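Local coordinates for acetyltransferase (Sinorhizobium meliloti, PDB 4JXR), which probably transfers an acetyl group from acetyl-CoA to a small-molecule acceptor, as expected of a GNAT-superfamily acyltransferase related to phosphinothricin acetyltransferases, at residues I100-L105 and I132-A137; I121-G126 and L157-M162. One frame throughout, in Å; residues are numbered along the deposited sequence. Where two conformers were deposited one is given.

Contact 1 (I100-L105 and I132-A137); sequences IGKALL and IALHRA
Lys102 NZ, in one of the two conformers modelled for this side chain, is joined to Ala137 O through one water, which accepts from the ammonium at 2.7 Å from NZ and donates to the carbonyl, 2.9 Å from O. This conformer bends at chi3 (90°) and carries CE past the Ala137 methyl. The bridge lies on the solvent side of two GNAT-fold helices, 100-115, whose start belongs to the acetyl-CoA site, and 129-137; the axes of segments 100-105 and 132-137 pass 10.0 Å apart and cross at -50°.

Leu134, its CG anti to the backbone N (chi1 168°), fills the middle: CD1 reaches Lys102 N and Lys102 CG, 3.5 Å from each, while CD2 faces the backbone of Gly101. The leucine and lysine chains run alongside each other, pointing opposite ways. Gly101 has no CB to crowd this methyl; its N hydrogen-bonds a citrate, probably from the crystallisation liquor.

Deeper in, Leu105 comes at the imidazole of His135 nearly broadside. Asp87 binds the imidazole NE2 and the Ser131 carbonyl binds ND1, fixing the ring's rotation. Leu105 CD2 lies over one face in a CH-pi contact, above the CD2 side of the ring and 3.6 Å from His135 CD2.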
ATOM      1  N   ILE A 100      22.940  13.860   3.632  1.00 12.53           N
ATOM      2  CA  ILE A 100      21.974  14.336   2.630  1.00 11.65           C
ATOM      3  C   ILE A 100      20.651  13.617   2.810  1.00 10.50           C
ATOM      4  O   ILE A 100      19.583  14.263   2.634  1.00 10.62           O
ATOM      5  CB  ILE A 100      22.539  14.240   1.236  1.00 11.68           C
ATOM      6  CG1 ILE A 100      23.794  15.120   1.125  1.00 14.33           C
ATOM      7  CG2 ILE A 100      21.502  14.641   0.215  1.00 12.79           C
ATOM      8  CD1 ILE A 100      24.542  14.889  -0.173  1.00 16.25           C
ATOM      9  N   GLY A 101      20.638  12.333   3.125  1.00 11.24           N
ATOM     10  CA  GLY A 101      19.365  11.651   3.419  1.00 11.16           C
ATOM     11  C   GLY A 101      18.615  12.342   4.536  1.00 10.32           C
ATOM     12  O   GLY A 101      17.394  12.525   4.451  1.00 10.37           O
ATOM     13  N   LYS A 102      19.345  12.706   5.602  1.00 10.86           N
ATOM     14  CA  LYS A 102      18.729  13.408   6.749  0.50 11.44           C
ATOM     15  C   LYS A 102      18.115  14.723   6.316  1.00 10.34           C
ATOM     16  O   LYS A 102      17.029  15.100   6.755  1.00 11.13           O
ATOM     17  CB  LYS A 102      19.752  13.641   7.890  0.50 16.76           C
ATOM     18  CG  LYS A 102      19.868  12.480   8.859  0.50 20.25           C
ATOM     19  CD  LYS A 102      20.687  12.855  10.112  0.50 22.09           C
ATOM     20  CE  LYS A 102      19.836  13.417  11.267  0.50 25.39           C
ATOM     21  NZ  LYS A 102      20.618  13.750  12.514  0.50 32.93           N
ATOM     22  N   ALA A 103      18.850  15.477   5.483  1.00 10.21           N
ATOM     23  CA  ALA A 103      18.359  16.760   5.031  1.00 10.11           C
ATOM     24  C   ALA A 103      17.081  16.573   4.190  1.00  8.73           C
ATOM     25  O   ALA A 103      16.116  17.294   4.363  1.00  9.30           O
ATOM     26  CB  ALA A 103      19.434  17.479   4.222  1.00 10.84           C
ATOM     27  N   LEU A 104      17.118  15.639   3.244  1.00  8.52           N
ATOM     28  CA  LEU A 104      15.932  15.376   2.418  1.00  8.19           C
ATOM     29  C   LEU A 104      14.739  14.975   3.256  1.00  7.87           C
ATOM     30  O   LEU A 104      13.643  15.459   3.029  1.00  8.50           O
ATOM     31  CB  LEU A 104      16.265  14.313   1.391  1.00  8.62           C
ATOM     32  CG  LEU A 104      17.152  14.770   0.214  1.00  9.11           C
ATOM     33  CD1 LEU A 104      17.708  13.593  -0.538  1.00 10.02           C
ATOM     34  CD2 LEU A 104      16.419  15.715  -0.714  1.00  9.53           C
ATOM     35  N   LEU A 105      14.950  14.071   4.211  1.00  8.15           N
ATOM     36  CA  LEU A 105      13.834  13.638   5.046  1.00  7.91           C
ATOM     37  C   LEU A 105      13.340  14.765   5.931  1.00  8.17           C
ATOM     38  O   LEU A 105      12.127  14.942   6.118  1.00  8.74           O
ATOM     39  CB  LEU A 105      14.240  12.399   5.853  1.00  8.89           C
ATOM     40  CG  LEU A 105      13.089  11.758   6.669  1.00  8.47           C
ATOM     41  CD1 LEU A 105      11.835  11.445   5.839  1.00  8.91           C
ATOM     42  CD2 LEU A 105      13.604  10.470   7.311  1.00  9.47           C
ATOM     43  N   ILE A 132      16.314   2.267   8.031  1.00  8.30           N
ATOM     44  CA  ILE A 132      15.608   2.275   9.287  1.00  8.21           C
ATOM     45  C   ILE A 132      16.186   3.321  10.225  1.00  8.45           C
ATOM     46  O   ILE A 132      15.474   4.084  10.867  1.00  8.76           O
ATOM     47  CB  ILE A 132      15.557   0.854   9.896  1.00  8.78           C
ATOM     48  CG1 ILE A 132      14.717  -0.084   9.035  1.00  9.45           C
ATOM     49  CG2 ILE A 132      15.057   0.895  11.321  1.00  9.28           C
ATOM     50  CD1 ILE A 132      14.697  -1.516   9.514  1.00 10.42           C
ATOM     51  N   ALA A 133      17.524   3.347  10.319  1.00  8.34           N
ATOM     52  CA  ALA A 133      18.215   4.248  11.237  1.00  8.57           C
ATOM     53  C   ALA A 133      18.031   5.718  10.817  1.00  8.39           C
ATOM     54  O   ALA A 133      17.892   6.577  11.665  1.00  9.12           O
ATOM     55  CB  ALA A 133      19.679   3.895  11.331  1.00  8.98           C
ATOM     56  N   LEU A 134      18.097   5.986   9.524  1.00  8.50           N
ATOM     57  CA  LEU A 134      17.825   7.342   9.040  1.00  9.46           C
ATOM     58  C   LEU A 134      16.476   7.845   9.505  1.00  8.72           C
ATOM     59  O   LEU A 134      16.322   8.950   9.982  1.00  9.55           O
ATOM     60  CB  LEU A 134      17.902   7.342   7.492  1.00 10.13           C
ATOM     61  CG  LEU A 134      17.362   8.623   6.824  1.00 12.41           C
ATOM     62  CD1 LEU A 134      18.131   9.858   7.236  1.00 16.08           C
ATOM     63  CD2 LEU A 134      17.337   8.439   5.315  1.00 14.89           C
ATOM     64  N   HIS A 135      15.469   6.984   9.322  1.00  8.20           N
ATOM     65  CA  HIS A 135      14.125   7.367   9.725  1.00  8.52           C
ATOM     66  C   HIS A 135      14.018   7.493  11.238  1.00  8.33           C
ATOM     67  O   HIS A 135      13.407   8.426  11.737  1.00  8.57           O
ATOM     68  CB  HIS A 135      13.107   6.396   9.160  1.00  8.43           C
ATOM     69  CG  HIS A 135      12.892   6.554   7.684  1.00  7.80           C
ATOM     70  ND1 HIS A 135      13.731   6.045   6.726  1.00  9.08           N
ATOM     71  CD2 HIS A 135      11.962   7.238   7.007  1.00  8.62           C
ATOM     72  CE1 HIS A 135      13.296   6.420   5.521  1.00  9.52           C
ATOM     73  NE2 HIS A 135      12.214   7.146   5.667  1.00  9.35           N
ATOM     74  N   ARG A 136      14.623   6.576  12.002  1.00  8.50           N
ATOM     75  CA  ARG A 136      14.597   6.669  13.453  1.00  8.58           C
ATOM     76  C   ARG A 136      15.167   8.006  13.904  1.00  9.23           C
ATOM     77  O   ARG A 136      14.617   8.633  14.813  1.00 10.51           O
ATOM     78  CB  ARG A 136      15.399   5.510  14.073  1.00  9.80           C
ATOM     79  CG  ARG A 136      15.338   5.490  15.586  1.00 10.93           C
ATOM     80  CD  ARG A 136      14.020   4.903  16.072  1.00 14.69           C
ATOM     81  NE  ARG A 136      13.806   5.077  17.479  1.00 19.06           N
ATOM     82  CZ  ARG A 136      13.080   6.047  18.000  1.00 22.32           C
ATOM     83  NH1 ARG A 136      12.358   6.866  17.232  1.00 23.17           N
ATOM     84  NH2 ARG A 136      13.054   6.183  19.325  1.00 30.92           N
ATOM     85  N   ALA A 137      16.235   8.455  13.287  1.00  9.93           N
ATOM     86  CA  ALA A 137      16.875   9.705  13.638  1.00 11.77           C
ATOM     87  C   ALA A 137      15.985  10.903  13.452  1.00 11.30           C
ATOM     88  O   ALA A 137      16.200  11.928  14.099  1.00 13.97           O
ATOM     89  CB  ALA A 137      18.147   9.909  12.819  1.00 13.44           C
TER
HETATM   90  O   HOH W   1      18.492  13.663  14.166  1.00 43.60           O

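Contact 2 (I121-G126 and L157-M162); sequences IAVIGG and LDTAFM
Val123 and Phe161, a non-hydrogen-bonded pair, point the same way from neighbouring strands, and both valine methyls ride over the same face of the ring. CG1, anti to the backbone N (chi1 179°), sits toward CZ in a CH-pi contact 4.3 Å from the Phe161 centroid; CG2 lies above CE2. Ile121 CD1 fills in at the ring edge, 4.0 Å from Phe161 CD2. Thr159 CG2 knocks against Val123 CG1 at 3.6 Å. This bumpy face is taken up by the second subunit, whose own Phe161 meets this ring and whose Tyr81 packs on Val123 and Thr159.

The strands run antiparallel in the mixed GNAT sheet, 119-125 bordering 84-91 and 155-165 bordering 141-152. Paired bonds join Ala122 with Met162 and Ile124 with Ala160; the straightest runs from Ile124 N to Ala160 O, 2.8 Å at 177°.

On the other face, Ala122 and Ala160 are low spots on either flank of the Ile124–Met162 diagonal; His135 of helix 129-137 packs on Ala122 and Ile132 on Ala160. Met162, a selenomethionine, bends at chi3 (74°), which brings SE against Ile124 CD1, 3.5 Å away. At the strand end, a water takes the N-H of Asp158 and donates to Gly126 O, 2.9 Å from each.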
ATOM      1  N   ILE A 121       4.364   7.779   6.890  1.00  7.52           N
ATOM      2  CA  ILE A 121       4.802   6.385   6.900  0.80  8.17           C
ATOM      3  C   ILE A 121       5.963   6.211   5.958  1.00  8.01           C
ATOM      4  O   ILE A 121       6.027   6.815   4.896  1.00  9.12           O
ATOM      5  CB  ILE A 121       3.577   5.451   6.556  0.80 10.60           C
ATOM      6  CG1 ILE A 121       3.827   3.958   6.724  0.80 13.00           C
ATOM      7  CG2 ILE A 121       3.056   5.691   5.158  0.80 11.02           C
ATOM      8  CD1 ILE A 121       2.527   3.143   6.720  0.80 17.26           C
ATOM      9  N   ALA A 122       6.906   5.364   6.360  1.00  8.40           N
ATOM     10  CA  ALA A 122       7.975   4.883   5.513  1.00  8.70           C
ATOM     11  C   ALA A 122       7.799   3.366   5.354  1.00  8.60           C
ATOM     12  O   ALA A 122       7.603   2.653   6.321  1.00  9.76           O
ATOM     13  CB  ALA A 122       9.331   5.180   6.099  1.00 11.16           C
ATOM     14  N   VAL A 123       7.860   2.927   4.116  1.00  8.75           N
ATOM     15  CA  VAL A 123       7.778   1.506   3.753  1.00  9.24           C
ATOM     16  C   VAL A 123       9.137   1.151   3.209  1.00  9.05           C
ATOM     17  O   VAL A 123       9.489   1.588   2.104  1.00 11.48           O
ATOM     18  CB  VAL A 123       6.655   1.247   2.743  1.00 10.37           C
ATOM     19  CG1 VAL A 123       6.642  -0.246   2.400  1.00 11.27           C
ATOM     20  CG2 VAL A 123       5.321   1.717   3.265  1.00 12.02           C
ATOM     21  N   ILE A 124       9.963   0.492   3.996  1.00  8.95           N
ATOM     22  CA  ILE A 124      11.397   0.358   3.772  1.00  9.25           C
ATOM     23  C   ILE A 124      11.681  -0.991   3.144  1.00  8.82           C
ATOM     24  O   ILE A 124      11.610  -2.047   3.783  1.00  8.97           O
ATOM     25  CB  ILE A 124      12.164   0.556   5.062  1.00  9.97           C
ATOM     26  CG1 ILE A 124      11.864   2.056   5.529  1.00 12.94           C
ATOM     27  CG2 ILE A 124      13.668   0.352   4.838  1.00 10.51           C
ATOM     28  CD1 ILE A 124      12.482   2.418   6.842  1.00 15.64           C
ATOM     29  N   GLY A 125      12.017  -0.968   1.870  1.00 10.43           N
ATOM     30  CA  GLY A 125      12.332  -2.185   1.125  1.00 10.43           C
ATOM     31  C   GLY A 125      13.537  -2.870   1.676  1.00 11.50           C
ATOM     32  O   GLY A 125      14.580  -2.273   2.008  1.00 12.47           O
ATOM     33  N   GLY A 126      13.402  -4.161   1.818  1.00 10.12           N
ATOM     34  CA  GLY A 126      14.468  -4.945   2.399  1.00 10.16           C
ATOM     35  C   GLY A 126      14.672  -4.754   3.857  1.00 10.87           C
ATOM     36  O   GLY A 126      15.585  -5.374   4.416  1.00 12.38           O
ATOM     37  N   LEU A 157      12.860 -10.882   0.891  1.00 10.30           N
ATOM     38  CA  LEU A 157      13.087  -9.615   1.518  1.00 10.08           C
ATOM     39  C   LEU A 157      11.995  -9.303   2.495  1.00  9.29           C
ATOM     40  O   LEU A 157      10.817  -9.508   2.219  1.00 10.40           O
ATOM     41  CB  LEU A 157      13.067  -8.511   0.451  1.00 11.09           C
ATOM     42  CG  LEU A 157      14.079  -8.623  -0.688  1.00 14.75           C
ATOM     43  CD1 LEU A 157      13.895  -7.458  -1.636  1.00 17.68           C
ATOM     44  CD2 LEU A 157      15.484  -8.631  -0.203  1.00 18.58           C
ATOM     45  N   ASP A 158      12.381  -8.763   3.635  1.00 10.01           N
ATOM     46  CA  ASP A 158      11.447  -8.193   4.605  1.00  9.38           C
ATOM     47  C   ASP A 158      11.151  -6.741   4.225  1.00  8.64           C
ATOM     48  O   ASP A 158      11.997  -6.066   3.625  1.00  9.41           O
ATOM     49  CB  ASP A 158      12.022  -8.272   5.997  1.00  9.70           C
ATOM     50  CG  ASP A 158      12.332  -9.686   6.468  1.00 11.72           C
ATOM     51  OD1 ASP A 158      11.777 -10.658   5.961  1.00 12.11           O
ATOM     52  OD2 ASP A 158      13.156  -9.773   7.424  1.00 15.30           O
ATOM     53  N   THR A 159       9.986  -6.267   4.637  1.00  8.63           N
ATOM     54  CA  THR A 159       9.590  -4.897   4.371  1.00  8.26           C
ATOM     55  C   THR A 159       9.219  -4.240   5.702  1.00  8.32           C
ATOM     56  O   THR A 159       8.321  -4.719   6.367  1.00  9.11           O
ATOM     57  CB  THR A 159       8.418  -4.838   3.381  1.00  9.10           C
ATOM     58  OG1 THR A 159       8.730  -5.643   2.228  1.00  9.36           O
ATOM     59  CG2 THR A 159       8.164  -3.427   2.930  1.00  9.62           C
ATOM     60  N   ALA A 160       9.939  -3.203   6.098  1.00  8.23           N
ATOM     61  CA  ALA A 160       9.700  -2.560   7.391  1.00  8.64           C
ATOM     62  C   ALA A 160       8.759  -1.385   7.222  1.00  8.69           C
ATOM     63  O   ALA A 160       8.815  -0.668   6.239  1.00 11.01           O
ATOM     64  CB  ALA A 160      10.986  -2.082   8.010  1.00 10.20           C
ATOM     65  N   PHE A 161       7.874  -1.200   8.182  1.00  8.66           N
ATOM     66  CA  PHE A 161       6.932  -0.067   8.215  1.00  8.36           C
ATOM     67  C   PHE A 161       7.276   0.789   9.410  1.00  9.05           C
ATOM     68  O   PHE A 161       7.349   0.279  10.539  1.00 10.47           O
ATOM     69  CB  PHE A 161       5.509  -0.562   8.349  1.00 10.81           C
ATOM     70  CG  PHE A 161       4.967  -1.154   7.045  1.00 12.12           C
ATOM     71  CD1 PHE A 161       5.514  -2.277   6.442  1.00 13.99           C
ATOM     72  CD2 PHE A 161       3.970  -0.554   6.389  1.00 17.86           C
ATOM     73  CE1 PHE A 161       5.016  -2.792   5.247  1.00 17.23           C
ATOM     74  CE2 PHE A 161       3.464  -1.080   5.177  1.00 23.52           C
ATOM     75  CZ  PHE A 161       4.038  -2.184   4.647  1.00 20.91           C
HETATM   76  N   MSE A 162       7.478   2.069   9.179  1.00  8.31           N
HETATM   77  CA  MSE A 162       7.762   3.021  10.257  1.00  8.30           C
HETATM   78  C   MSE A 162       6.808   4.184  10.140  1.00  7.84           C
HETATM   79  O   MSE A 162       6.267   4.456   9.065  1.00  9.13           O
HETATM   80  CB  MSE A 162       9.180   3.528  10.185  1.00  9.53           C
HETATM   81  CG  MSE A 162      10.205   2.374  10.135  1.00 10.60           C
HETATM   82 SE   MSE A 162      12.017   3.025  10.232  1.00 13.03          SE
HETATM   83  CE  MSE A 162      12.087   3.511  12.084  1.00 11.03           C
TER
HETATM   84  O   HOH W   2      15.230  -8.166   3.967  1.00 15.61           O

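In the fold
The centres of contacts 1 and 2 lie 14 Å apart, and their segments alternate along the chain: helix 100-115, strand 119-125, helix 129-137, then strand 155-165. Contact 1 packs two helices beside the sheet; contact 2 is a strand pair within it. They touch directly at His135, whose CD2 is 3.5 Å from Ala122 CB and whose CB is 3.7 Å from Met162 SE, so helix 129-137 sits on the strand face carrying Ala122 and Met162. Both border the acetyl-CoA site: Gly101 in contact 1 is one of its residues, and in contact 2 the side chain of Ile124 comes within about 5 Å of that of His128, another. The opposite face of contact 2 serves the dimer.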